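Local coordinates for protein post-proline cleaving enzyme (Rickettsia typhi, PDB 4HVT) that probably cleaves peptides on the carboxyl side of proline as a serine oligopeptidase that joins a beta-propeller to an alpha/beta-hydrolase domain, at residues 64-69 and 501-506; 172-175 and 181-184; 359-364 and 424-429. All coordinates share one frame; numbering follows the deposited sequence. Where two conformers were deposited one is given.

Contact 1: residues 64-69 and 501-506; sequences ETIFYD and NEVWVK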
ATOM      1  N   GLU A  64      15.530 -14.885  -9.442  1.00 22.29           N
ATOM      2  CA  GLU A  64      14.744 -16.090  -9.644  1.00 22.84           C
ATOM      3  C   GLU A  64      14.880 -17.057  -8.444  1.00 22.79           C
ATOM      4  O   GLU A  64      13.891 -17.642  -8.001  1.00 22.29           O
ATOM      5  CB  GLU A  64      15.093 -16.744 -10.967  1.00 24.14           C
ATOM      6  CG  GLU A  64      14.636 -15.889 -12.140  1.00 24.66           C
ATOM      7  CD  GLU A  64      14.711 -16.569 -13.478  1.00 26.14           C
ATOM      8  OE1 GLU A  64      15.498 -17.524 -13.631  1.00 26.20           O
ATOM      9  OE2 GLU A  64      13.984 -16.122 -14.384  1.00 26.38           O
ATOM     10  N   THR A  65      16.074 -17.163  -7.889  1.00 23.13           N
ATOM     11  CA  THR A  65      16.271 -18.031  -6.713  1.00 23.77           C
ATOM     12  C   THR A  65      15.370 -17.583  -5.573  1.00 22.80           C
ATOM     13  O   THR A  65      14.891 -18.412  -4.806  1.00 22.58           O
ATOM     14  CB  THR A  65      17.731 -18.027  -6.229  1.00 24.58           C
ATOM     15  OG1 THR A  65      18.530 -18.534  -7.288  1.00 25.25           O
ATOM     16  CG2 THR A  65      17.938 -18.913  -4.995  1.00 25.88           C
ATOM     17  N   ILE A  66      15.187 -16.279  -5.437  1.00 21.96           N
ATOM     18  CA  ILE A  66      14.400 -15.754  -4.321  1.00 20.99           C
ATOM     19  C   ILE A  66      12.903 -15.866  -4.620  1.00 20.13           C
ATOM     20  O   ILE A  66      12.111 -16.318  -3.781  1.00 19.33           O
ATOM     21  CB  ILE A  66      14.751 -14.296  -3.999  1.00 21.46           C
ATOM     22  CG1 ILE A  66      16.156 -14.217  -3.381  1.00 22.65           C
ATOM     23  CG2 ILE A  66      13.731 -13.703  -3.048  1.00 20.74           C
ATOM     24  CD1 ILE A  66      16.819 -12.857  -3.506  1.00 23.37           C
ATOM     25  N   PHE A  67      12.503 -15.434  -5.803  1.00 19.80           N
ATOM     26  CA  PHE A  67      11.093 -15.357  -6.119  1.00 19.43           C
ATOM     27  C   PHE A  67      10.455 -16.731  -6.221  1.00 19.44           C
ATOM     28  O   PHE A  67       9.274 -16.902  -5.858  1.00 19.18           O
ATOM     29  CB  PHE A  67      10.840 -14.589  -7.431  1.00 19.98           C
ATOM     30  CG  PHE A  67      10.665 -13.117  -7.274  1.00 20.09           C
ATOM     31  CD1 PHE A  67      11.701 -12.306  -6.856  1.00 21.07           C
ATOM     32  CD2 PHE A  67       9.487 -12.518  -7.654  1.00 21.11           C
ATOM     33  CE1 PHE A  67      11.545 -10.927  -6.770  1.00 21.41           C
ATOM     34  CE2 PHE A  67       9.327 -11.145  -7.549  1.00 20.87           C
ATOM     35  CZ  PHE A  67      10.364 -10.355  -7.113  1.00 20.32           C
ATOM     36  N   TYR A  68      11.229 -17.724  -6.684  1.00 20.06           N
ATOM     37  CA  TYR A  68      10.686 -19.075  -6.895  1.00 20.79           C
ATOM     38  C   TYR A  68      11.154 -20.032  -5.815  1.00 21.16           C
ATOM     39  O   TYR A  68      11.106 -21.245  -5.990  1.00 23.10           O
ATOM     40  CB  TYR A  68      11.062 -19.606  -8.289  1.00 21.41           C
ATOM     41  CG  TYR A  68      10.708 -18.636  -9.410  1.00 21.67           C
ATOM     42  CD1 TYR A  68       9.546 -17.855  -9.353  1.00 20.85           C
ATOM     43  CD2 TYR A  68      11.535 -18.503 -10.534  1.00 22.39           C
ATOM     44  CE1 TYR A  68       9.234 -16.962 -10.362  1.00 21.11           C
ATOM     45  CE2 TYR A  68      11.217 -17.619 -11.568  1.00 22.50           C
ATOM     46  CZ  TYR A  68      10.078 -16.826 -11.466  1.00 21.98           C
ATOM     47  OH  TYR A  68       9.727 -15.949 -12.495  1.00 22.19           O
ATOM     48  N   ASP A  69      11.646 -19.490  -4.710  1.00 20.29           N
ATOM     49  CA  ASP A  69      12.155 -20.323  -3.616  1.00 20.70           C
ATOM     50  C   ASP A  69      11.008 -21.059  -2.909  1.00 20.03           C
ATOM     51  O   ASP A  69      10.077 -20.452  -2.390  1.00 18.66           O
ATOM     52  CB  ASP A  69      12.946 -19.423  -2.656  1.00 20.60           C
ATOM     53  CG  ASP A  69      13.691 -20.176  -1.583  1.00 21.46           C
ATOM     54  OD1 ASP A  69      13.728 -21.407  -1.630  1.00 22.30           O
ATOM     55  OD2 ASP A  69      14.252 -19.479  -0.698  1.00 21.58           O
ATOM     56  N   ASN A 501      18.323  -7.082   0.458  1.00 17.65           N
ATOM     57  CA  ASN A 501      19.409  -7.589   1.270  1.00 18.77           C
ATOM     58  C   ASN A 501      20.289  -8.588   0.540  1.00 19.51           C
ATOM     59  O   ASN A 501      21.514  -8.566   0.663  1.00 19.95           O
ATOM     60  CB  ASN A 501      18.867  -8.254   2.551  1.00 18.47           C
ATOM     61  CG  ASN A 501      18.385  -7.233   3.575  1.00 18.26           C
ATOM     62  OD1 ASN A 501      18.759  -6.056   3.523  1.00 18.83           O
ATOM     63  ND2 ASN A 501      17.507  -7.651   4.462  1.00 18.28           N
ATOM     64  N   GLU A 502      19.660  -9.489  -0.207  1.00 20.72           N
ATOM     65  CA  GLU A 502      20.426 -10.553  -0.871  1.00 23.24           C
ATOM     66  C   GLU A 502      21.003 -10.145  -2.210  1.00 22.32           C
ATOM     67  O   GLU A 502      22.102 -10.526  -2.530  1.00 24.08           O
ATOM     68  CB  GLU A 502      19.575 -11.788  -1.059  1.00 25.09           C
ATOM     69  CG  GLU A 502      19.078 -12.379   0.246  1.00 28.00           C
ATOM     70  CD  GLU A 502      19.104 -13.865   0.202  1.00 31.99           C
ATOM     71  OE1 GLU A 502      20.256 -14.391   0.265  1.00 38.62           O
ATOM     72  OE2 GLU A 502      18.011 -14.483   0.132  1.00 32.87           O
ATOM     73  N   VAL A 503      20.268  -9.378  -3.000  1.00 21.39           N
ATOM     74  CA  VAL A 503      20.757  -8.999  -4.313  1.00 21.62           C
ATOM     75  C   VAL A 503      21.667  -7.785  -4.247  1.00 20.69           C
ATOM     76  O   VAL A 503      22.655  -7.756  -4.960  1.00 21.64           O
ATOM     77  CB  VAL A 503      19.661  -8.737  -5.328  1.00 22.34           C
ATOM     78  CG1 VAL A 503      20.308  -8.399  -6.654  1.00 23.74           C
ATOM     79  CG2 VAL A 503      18.787  -9.976  -5.440  1.00 22.82           C
ATOM     80  N   TRP A 504      21.346  -6.818  -3.390  1.00 18.48           N
ATOM     81  CA  TRP A 504      22.103  -5.581  -3.290  1.00 17.43           C
ATOM     82  C   TRP A 504      23.163  -5.634  -2.157  1.00 17.72           C
ATOM     83  O   TRP A 504      24.345  -5.531  -2.448  1.00 17.41           O
ATOM     84  CB  TRP A 504      21.149  -4.369  -3.187  1.00 16.70           C
ATOM     85  CG  TRP A 504      21.826  -3.043  -3.493  1.00 16.17           C
ATOM     86  CD1 TRP A 504      22.215  -2.127  -2.573  1.00 16.02           C
ATOM     87  CD2 TRP A 504      22.230  -2.547  -4.753  1.00 16.62           C
ATOM     88  NE1 TRP A 504      22.854  -1.098  -3.167  1.00 16.38           N
ATOM     89  CE2 TRP A 504      22.857  -1.304  -4.522  1.00 16.63           C
ATOM     90  CE3 TRP A 504      22.132  -3.021  -6.069  1.00 16.78           C
ATOM     91  CZ2 TRP A 504      23.383  -0.516  -5.562  1.00 17.31           C
ATOM     92  CZ3 TRP A 504      22.659  -2.241  -7.099  1.00 17.24           C
ATOM     93  CH2 TRP A 504      23.284  -1.004  -6.829  1.00 17.40           C
ATOM     94  N   VAL A 505      22.738  -5.809  -0.901  1.00 17.09           N
ATOM     95  CA  VAL A 505      23.610  -5.567   0.267  1.00 17.73           C
ATOM     96  C   VAL A 505      24.636  -6.684   0.427  1.00 18.77           C
ATOM     97  O   VAL A 505      25.803  -6.424   0.761  1.00 19.92           O
ATOM     98  CB  VAL A 505      22.822  -5.368   1.584  1.00 17.22           C
ATOM     99  CG1 VAL A 505      23.752  -4.941   2.705  1.00 17.73           C
ATOM    100  CG2 VAL A 505      21.744  -4.289   1.424  1.00 16.60           C
ATOM    101  N   LYS A 506      24.233  -7.900   0.108  1.00 19.25           N
ATOM    102  CA  LYS A 506      25.171  -9.052   0.109  1.00 20.80           C
ATOM    103  C   LYS A 506      26.268  -8.938  -0.935  1.00 21.53           C
ATOM    104  O   LYS A 506      27.332  -9.563  -0.820  1.00 22.88           O
ATOM    105  CB  LYS A 506      24.389 -10.364  -0.069  1.00 21.95           C
ATOM    106  CG  LYS A 506      25.210 -11.656  -0.111  1.00 24.23           C
ATOM    107  CD  LYS A 506      24.259 -12.846  -0.119  1.00 25.70           C
ATOM    108  CE  LYS A 506      24.931 -14.193   0.148  1.00 28.16           C
ATOM    109  NZ  LYS A 506      23.864 -15.221   0.365  1.00 29.87           N
TER
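Ile66 lays the end of its side chain against the flank of the helix carrying Glu502 and Val503. The CD1 methyl does most of the touching: it lies 3.8 Å from CB of Glu502 and 4.0 Å from CG2 of Val503, so one methyl group rests between two consecutive side chains. Ile66 turns CG1 back beside its own backbone N (chi1 -70°), and the extended second torsion then carries CD1 outward to the other helix.

Glu502 contributes its aliphatic root and also its carboxylate, because its chain bends at the second torsion and brings OE2 to 4.0 Å from CG1 of Ile66. This is a van der Waals approach of a polar atom to a hydrocarbon. The same oxygen forms a salt bridge with NE of Arg498, one turn earlier on the helix, which probably offsets its charge beside the apolar contact. OE1 has a long ion pair with Lys506 NZ at 3.7 Å. Arg498 also bridges to Asp69, just beyond the end of the first helix, so one arginine is shared by acids from both segments.

The contact is small but largely buried, with Ile66 and Glu502 as the nearest backbone pair, CA to CA 8.7 Å. A helix ahead of the propeller thus packs on the alpha/beta-hydrolase region, as in the prolyl oligopeptidase family, whose catalytic domain draws on both ends of the chain. The last turn of helix 56-67 meets helix 498-505; Ile59, Glu62 and Ile63, earlier on helix 56-67, extend the packing around Val503, and Phe67 bridges Ile499 and helix 688-706.

Contact 2: residues 172-175 and 181-184; sequences GFEP and KLLE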
ATOM      1  N   GLY A 172     -24.422 -17.933  -7.725  1.00 18.22           N
ATOM      2  CA  GLY A 172     -24.191 -17.178  -6.503  1.00 16.51           C
ATOM      3  C   GLY A 172     -23.920 -15.722  -6.765  1.00 15.39           C
ATOM      4  O   GLY A 172     -23.952 -15.278  -7.917  1.00 15.16           O
ATOM      5  N   PHE A 173     -23.626 -14.965  -5.710  1.00 13.98           N
ATOM      6  CA  PHE A 173     -23.270 -13.551  -5.858  1.00 13.11           C
ATOM      7  C   PHE A 173     -22.037 -13.324  -6.743  1.00 13.18           C
ATOM      8  O   PHE A 173     -20.933 -13.792  -6.415  1.00 13.15           O
ATOM      9  CB  PHE A 173     -23.073 -12.891  -4.500  1.00 12.47           C
ATOM     10  CG  PHE A 173     -24.352 -12.694  -3.731  1.00 12.20           C
ATOM     11  CD1 PHE A 173     -25.270 -11.716  -4.120  1.00 12.06           C
ATOM     12  CD2 PHE A 173     -24.600 -13.420  -2.575  1.00 12.25           C
ATOM     13  CE1 PHE A 173     -26.401 -11.547  -3.411  1.00 12.24           C
ATOM     14  CE2 PHE A 173     -25.780 -13.231  -1.834  1.00 12.33           C
ATOM     15  CZ  PHE A 173     -26.646 -12.278  -2.250  1.00 12.29           C
ATOM     16  N   GLU A 174     -22.246 -12.577  -7.824  1.00 13.33           N
ATOM     17  CA  GLU A 174     -21.207 -12.253  -8.830  1.00 13.81           C
ATOM     18  C   GLU A 174     -21.859 -11.139  -9.637  1.00 13.16           C
ATOM     19  O   GLU A 174     -23.024 -11.320 -10.045  1.00 13.08           O
ATOM     20  CB  GLU A 174     -20.975 -13.460  -9.703  1.00 15.79           C
ATOM     21  CG  GLU A 174     -20.010 -13.185 -10.836  1.00 17.30           C
ATOM     22  CD  GLU A 174     -19.914 -14.321 -11.836  1.00 20.12           C
ATOM     23  OE1 GLU A 174     -20.838 -15.154 -11.911  1.00 22.82           O
ATOM     24  OE2 GLU A 174     -18.899 -14.347 -12.583  1.00 23.03           O
ATOM     25  N   PRO A 175     -21.159 -10.015  -9.849  1.00 12.12           N
ATOM     26  CA  PRO A 175     -21.850  -8.881 -10.424  1.00 11.94           C
ATOM     27  C   PRO A 175     -21.982  -8.959 -11.945  1.00 12.23           C
ATOM     28  O   PRO A 175     -21.252  -8.309 -12.649  1.00 12.06           O
ATOM     29  CB  PRO A 175     -21.000  -7.703  -9.992  1.00 11.53           C
ATOM     30  CG  PRO A 175     -19.614  -8.249  -9.937  1.00 11.44           C
ATOM     31  CD  PRO A 175     -19.804  -9.659  -9.425  1.00 11.66           C
ATOM     32  N   LYS A 181     -23.235 -10.192 -18.683  1.00 15.69           N
ATOM     33  CA  LYS A 181     -22.121  -9.240 -18.747  1.00 16.02           C
ATOM     34  C   LYS A 181     -21.573  -8.935 -17.341  1.00 14.98           C
ATOM     35  O   LYS A 181     -22.288  -8.552 -16.440  1.00 14.20           O
ATOM     36  CB  LYS A 181     -22.636  -7.973 -19.427  1.00 16.64           C
ATOM     37  CG  LYS A 181     -21.714  -6.757 -19.378  1.00 17.36           C
ATOM     38  CD  LYS A 181     -20.878  -6.651 -20.610  1.00 18.81           C
ATOM     39  CE  LYS A 181     -19.678  -5.687 -20.400  1.00 19.57           C
ATOM     40  NZ  LYS A 181     -18.722  -5.903 -21.472  1.00 20.48           N
ATOM     41  N   LEU A 182     -20.273  -9.050 -17.180  1.00 15.20           N
ATOM     42  CA  LEU A 182     -19.614  -8.801 -15.897  1.00 15.01           C
ATOM     43  C   LEU A 182     -19.338  -7.311 -15.690  1.00 14.95           C
ATOM     44  O   LEU A 182     -18.741  -6.630 -16.576  1.00 15.60           O
ATOM     45  CB  LEU A 182     -18.287  -9.549 -15.882  1.00 15.29           C
ATOM     46  CG  LEU A 182     -17.452  -9.442 -14.565  1.00 14.95           C
ATOM     47  CD1 LEU A 182     -18.125 -10.151 -13.415  1.00 14.98           C
ATOM     48  CD2 LEU A 182     -16.083 -10.042 -14.727  1.00 15.25           C
ATOM     49  N   LEU A 183     -19.786  -6.802 -14.539  1.00 14.42           N
ATOM     50  CA  LEU A 183     -19.620  -5.425 -14.199  1.00 14.42           C
ATOM     51  C   LEU A 183     -18.391  -5.287 -13.284  1.00 14.24           C
ATOM     52  O   LEU A 183     -18.204  -6.104 -12.383  1.00 14.98           O
ATOM     53  CB  LEU A 183     -20.859  -4.931 -13.517  1.00 14.41           C
ATOM     54  CG  LEU A 183     -22.142  -5.038 -14.362  1.00 15.62           C
ATOM     55  CD1 LEU A 183     -23.319  -4.791 -13.441  1.00 15.92           C
ATOM     56  CD2 LEU A 183     -22.129  -4.072 -15.505  1.00 16.22           C
ATOM     57  N   GLU A 184     -17.535  -4.323 -13.581  1.00 13.98           N
ATOM     58  CA  GLU A 184     -16.323  -4.070 -12.802  1.00 13.53           C
ATOM     59  C   GLU A 184     -16.346  -2.674 -12.256  1.00 12.51           C
ATOM     60  O   GLU A 184     -16.965  -1.789 -12.847  1.00 12.94           O
ATOM     61  CB  GLU A 184     -15.100  -4.241 -13.678  1.00 14.26           C
ATOM     62  CG  GLU A 184     -14.908  -5.653 -14.217  1.00 15.30           C
ATOM     63  CD  GLU A 184     -13.823  -5.715 -15.288  1.00 16.81           C
ATOM     64  OE1 GLU A 184     -12.669  -5.388 -14.997  1.00 16.59           O
ATOM     65  OE2 GLU A 184     -14.141  -5.984 -16.469  1.00 18.88           O
TER
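Pro175 O accepts a hydrogen bond from Leu183 N, the one polar link between these two loop segments. At 2.8 Å between Pro175 O and Leu183 N it is straight, with 172° at the hydrogen, and the donor lies almost on the line of the carbonyl bond. Close carbon atoms surround the acceptor: Leu183 CB stands 3.5 Å from Pro175 O, and Leu182 CD1 and CA are both 3.7 Å from it. Leucine hydrocarbon therefore flanks the bond.

In return the proline ring leans on the second segment. Its CG lies 3.5 Å from the carbonyl O of Leu183, and 4.2 Å from Leu182 CD1. Leu182 holds CG anti to its backbone N (chi1 -178°), and with chi2 near 68° this points CD1 toward the proline CG and brings it within 4.3 Å of Glu174 OE2. Leu183 turns its CG beside its backbone N instead, and this keeps its CG near Pro175 O.

Further out, Phe157 of strand 155-162 touches both Pro175 and Leu182, and Phe158 adds to the support of the proline. Phe150 packs against Leu182, whereas Leu204 meets Leu183. The bond closes the 175-183 part of a surface connection in the propeller domain, between strands 167-168 and 185-186, both of which pair with strand 155-162.

Contact 3: residues 359-364 and 424-429; sequences KDRVFL and YLWVKT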
ATOM      1  N   LYS A 359     -10.452 -12.089  20.446  1.00 11.93           N
ATOM      2  CA  LYS A 359     -11.671 -12.323  21.253  0.50 12.36           C
ATOM      3  C   LYS A 359     -11.676 -11.520  22.546  1.00 12.50           C
ATOM      4  O   LYS A 359     -12.720 -11.025  22.982  1.00 12.62           O
ATOM      5  CB  LYS A 359     -11.791 -13.815  21.591  0.50 13.23           C
ATOM      6  CG  LYS A 359     -13.114 -14.227  22.243  0.50 14.26           C
ATOM      7  CD  LYS A 359     -13.100 -15.676  22.683  0.50 15.33           C
ATOM      8  CE  LYS A 359     -13.405 -16.665  21.584  0.50 15.89           C
ATOM      9  NZ  LYS A 359     -13.466 -18.077  22.067  0.50 16.85           N
ATOM     10  N   ASP A 360     -10.520 -11.461  23.219  1.00 12.52           N
ATOM     11  CA  ASP A 360     -10.476 -10.868  24.538  1.00 12.83           C
ATOM     12  C   ASP A 360      -9.347  -9.833  24.730  1.00 12.43           C
ATOM     13  O   ASP A 360      -9.143  -9.360  25.827  1.00 12.59           O
ATOM     14  CB  ASP A 360     -10.402 -11.964  25.588  1.00 13.93           C
ATOM     15  CG  ASP A 360      -9.154 -12.767  25.493  1.00 14.60           C
ATOM     16  OD1 ASP A 360      -8.292 -12.492  24.647  1.00 13.70           O
ATOM     17  OD2 ASP A 360      -9.045 -13.725  26.290  1.00 15.81           O
ATOM     18  N   ARG A 361      -8.677  -9.413  23.653  1.00 11.91           N
ATOM     19  CA  ARG A 361      -7.653  -8.378  23.773  1.00 11.75           C
ATOM     20  C   ARG A 361      -7.695  -7.408  22.587  1.00 11.42           C
ATOM     21  O   ARG A 361      -7.996  -7.811  21.456  1.00 11.82           O
ATOM     22  CB  ARG A 361      -6.239  -9.028  23.809  1.00 12.16           C
ATOM     23  CG  ARG A 361      -6.014  -9.809  25.090  1.00 13.39           C
ATOM     24  CD  ARG A 361      -5.784  -8.898  26.279  1.00 14.09           C
ATOM     25  NE  ARG A 361      -5.396  -9.624  27.465  1.00 15.79           N
ATOM     26  CZ  ARG A 361      -6.269 -10.170  28.325  1.00 16.30           C
ATOM     27  NH1 ARG A 361      -7.598 -10.136  28.089  1.00 16.35           N
ATOM     28  NH2 ARG A 361      -5.842 -10.815  29.429  1.00 18.11           N
ATOM     29  N   VAL A 362      -7.295  -6.173  22.857  1.00 10.85           N
ATOM     30  CA  VAL A 362      -7.034  -5.183  21.827  1.00 10.36           C
ATOM     31  C   VAL A 362      -5.515  -4.950  21.823  1.00 10.00           C
ATOM     32  O   VAL A 362      -4.920  -4.781  22.883  1.00 10.19           O
ATOM     33  CB  VAL A 362      -7.700  -3.885  22.196  1.00 10.73           C
ATOM     34  CG1 VAL A 362      -7.412  -2.842  21.137  1.00 10.65           C
ATOM     35  CG2 VAL A 362      -9.211  -4.137  22.424  1.00 11.25           C
ATOM     36  N   PHE A 363      -4.905  -4.990  20.645  1.00  9.31           N
ATOM     37  CA  PHE A 363      -3.507  -4.689  20.444  1.00  9.09           C
ATOM     38  C   PHE A 363      -3.379  -3.298  19.832  1.00  8.71           C
ATOM     39  O   PHE A 363      -4.047  -2.988  18.822  1.00  8.53           O
ATOM     40  CB  PHE A 363      -2.916  -5.671  19.410  1.00  9.11           C
ATOM     41  CG  PHE A 363      -2.674  -7.053  19.955  1.00  9.48           C
ATOM     42  CD1 PHE A 363      -3.719  -7.906  20.329  1.00  9.72           C
ATOM     43  CD2 PHE A 363      -1.396  -7.541  20.001  1.00  9.68           C
ATOM     44  CE1 PHE A 363      -3.470  -9.192  20.767  1.00 10.13           C
ATOM     45  CE2 PHE A 363      -1.154  -8.808  20.483  1.00 10.07           C
ATOM     46  CZ  PHE A 363      -2.144  -9.633  20.830  1.00 10.25           C
ATOM     47  N   LEU A 364      -2.581  -2.457  20.473  1.00  8.65           N
ATOM     48  CA  LEU A 364      -2.323  -1.131  20.032  1.00  8.56           C
ATOM     49  C   LEU A 364      -0.865  -1.105  19.626  1.00  8.58           C
ATOM     50  O   LEU A 364       0.026  -1.178  20.469  1.00  8.59           O
ATOM     51  CB  LEU A 364      -2.569  -0.123  21.142  1.00  8.93           C
ATOM     52  CG  LEU A 364      -2.038   1.310  20.945  1.00  9.07           C
ATOM     53  CD1 LEU A 364      -2.601   1.972  19.696  1.00  8.92           C
ATOM     54  CD2 LEU A 364      -2.134   2.141  22.171  1.00  9.73           C
ATOM     55  N   TYR A 424       4.948 -15.616  15.152  1.00 10.94           N
ATOM     56  CA  TYR A 424       4.581 -16.061  16.454  1.00 11.34           C
ATOM     57  C   TYR A 424       3.090 -16.306  16.562  1.00 11.47           C
ATOM     58  O   TYR A 424       2.323 -15.585  15.929  1.00 10.92           O
ATOM     59  CB  TYR A 424       4.977 -15.046  17.509  1.00 11.43           C
ATOM     60  CG  TYR A 424       6.378 -14.569  17.505  1.00 11.60           C
ATOM     61  CD1 TYR A 424       6.813 -13.611  16.597  1.00 11.54           C
ATOM     62  CD2 TYR A 424       7.303 -15.039  18.453  1.00 12.24           C
ATOM     63  CE1 TYR A 424       8.115 -13.147  16.640  1.00 11.92           C
ATOM     64  CE2 TYR A 424       8.570 -14.581  18.474  1.00 12.54           C
ATOM     65  CZ  TYR A 424       8.994 -13.664  17.553  1.00 12.29           C
ATOM     66  OH  TYR A 424      10.323 -13.198  17.586  1.00 13.21           O
ATOM     67  N   LEU A 425       2.701 -17.335  17.324  1.00 12.18           N
ATOM     68  CA  LEU A 425       1.337 -17.598  17.635  1.00 12.65           C
ATOM     69  C   LEU A 425       1.025 -16.916  18.951  1.00 12.87           C
ATOM     70  O   LEU A 425       1.680 -17.138  19.967  1.00 13.17           O
ATOM     71  CB  LEU A 425       1.082 -19.074  17.783  1.00 13.45           C
ATOM     72  CG  LEU A 425      -0.338 -19.544  18.112  1.00 13.79           C
ATOM     73  CD1 LEU A 425      -1.297 -19.237  16.948  1.00 13.47           C
ATOM     74  CD2 LEU A 425      -0.310 -21.038  18.410  1.00 14.60           C
ATOM     75  N   TRP A 426      -0.007 -16.089  18.949  1.00 12.35           N
ATOM     76  CA  TRP A 426      -0.553 -15.581  20.198  1.00 12.85           C
ATOM     77  C   TRP A 426      -1.532 -16.604  20.718  1.00 13.76           C
ATOM     78  O   TRP A 426      -2.549 -16.862  20.104  1.00 13.18           O
ATOM     79  CB  TRP A 426      -1.258 -14.235  19.938  1.00 12.42           C
ATOM     80  CG  TRP A 426      -1.928 -13.598  21.140  1.00 12.48           C
ATOM     81  CD1 TRP A 426      -3.289 -13.615  21.408  1.00 12.88           C
ATOM     82  CD2 TRP A 426      -1.327 -12.819  22.186  1.00 12.66           C
ATOM     83  NE1 TRP A 426      -3.553 -12.888  22.555  1.00 12.95           N
ATOM     84  CE2 TRP A 426      -2.381 -12.413  23.067  1.00 13.21           C
ATOM     85  CE3 TRP A 426      -0.011 -12.452  22.495  1.00 13.12           C
ATOM     86  CZ2 TRP A 426      -2.152 -11.594  24.184  1.00 13.40           C
ATOM     87  CZ3 TRP A 426       0.222 -11.666  23.603  1.00 13.68           C
ATOM     88  CH2 TRP A 426      -0.859 -11.240  24.449  1.00 13.78           C
ATOM     89  N   VAL A 427      -1.225 -17.151  21.880  1.00 15.23           N
ATOM     90  CA  VAL A 427      -1.992 -18.242  22.459  1.00 17.89           C
ATOM     91  C   VAL A 427      -2.977 -17.712  23.477  1.00 19.45           C
ATOM     92  O   VAL A 427      -2.955 -16.534  23.883  1.00 18.57           O
ATOM     93  CB  VAL A 427      -1.098 -19.360  23.036  1.00 19.04           C
ATOM     94  CG1 VAL A 427      -0.298 -19.965  21.895  1.00 19.66           C
ATOM     95  CG2 VAL A 427      -0.193 -18.825  24.102  1.00 19.65           C
ATOM     96  N   LYS A 428      -3.876 -18.587  23.866  1.00 22.61           N
ATOM     97  CA  LYS A 428      -5.036 -18.162  24.655  1.00 25.28           C
ATOM     98  C   LYS A 428      -4.676 -17.734  26.061  1.00 25.12           C
ATOM     99  O   LYS A 428      -5.466 -17.027  26.685  1.00 27.03           O
ATOM    100  CB  LYS A 428      -6.108 -19.247  24.743  1.00 29.03           C
ATOM    101  CG  LYS A 428      -6.162 -20.205  23.564  1.00 32.52           C
ATOM    102  CD  LYS A 428      -7.024 -21.416  23.902  1.00 35.40           C
ATOM    103  CE  LYS A 428      -6.398 -22.307  24.959  1.00 38.14           C
ATOM    104  NZ  LYS A 428      -7.422 -23.170  25.599  1.00 40.23           N
ATOM    105  N   THR A 429      -3.506 -18.149  26.546  1.00 25.14           N
ATOM    106  CA  THR A 429      -2.936 -17.693  27.812  1.00 24.79           C
ATOM    107  C   THR A 429      -2.158 -16.361  27.666  1.00 22.22           C
ATOM    108  O   THR A 429      -1.415 -15.935  28.552  1.00 20.90           O
ATOM    109  CB  THR A 429      -1.997 -18.775  28.390  1.00 27.07           C
ATOM    110  OG1 THR A 429      -0.948 -19.058  27.457  1.00 27.18           O
ATOM    111  CG2 THR A 429      -2.786 -20.060  28.674  1.00 28.87           C
TER
HETATM  112  O   HOH W   1      -6.333 -13.095  22.918  1.00 16.92           O
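Phe363 and Trp426 form a T-shaped, edge-to-face pair between neighbouring sheets of the beta-propeller, the phenyl ring supplying the edge and the indole the face. The side chains approach from opposite directions, and the phenyl plane stands at 75° to the indole six-membered ring, with centroids 4.9 Å apart. Phe363 CZ is the leading atom: it lies 3.5 Å above the middle of the indole and 3.6 Å from both CD2 and CE2 of Trp426, the bond shared by the two rings. A C-H edge directed at the centre of the indole face is a favourable aromatic geometry and links the two strands through side chains, with no backbone pairing between them.

The trans first torsion of Trp426 (chi1 178°) directs the indole toward strand 362-368. Arg361 comes to the same ring obliquely, its CG 4.3 Å from Trp426 CZ2. The guanidinium is turned back on its own segment, where NH1 donates to Asp360 O from above the carbonyl plane. Thr376 and Thr358 adjoin Phe363, while Ala410 and Leu432 of the flanking strands pack on Trp426.

The indole N-H is satisfied by a water lying in the ring plane. That water accepts from Trp426 NE1 at 2.8 Å and donates to Asp360 OD1 at 2.7 Å, while Asp360 OD2 is hydrogen-bonded to His430 NE2.

In the fold
The three contacts are spread over both parts of the enzyme, and none touches another. Contacts 2 and 3 lie within the beta-propeller, in that order along the chain, with centres about 38 Å apart: contact 2 closes a loop beside the sheet containing strand 155-162, while contact 3 joins the sheets of strands 362-368 and 422-426. Contact 1 spans them both in sequence, bringing helix 56-67, which precedes the propeller strands, against helix 498-505 of the hydrolase region. Its centre is about 40 Å from contact 2 and 33 Å from contact 3. Helix 56-67 thus packs on the hydrolase domain, and most of the intervening chain forms the propeller before the first strands of the hydrolase sheet.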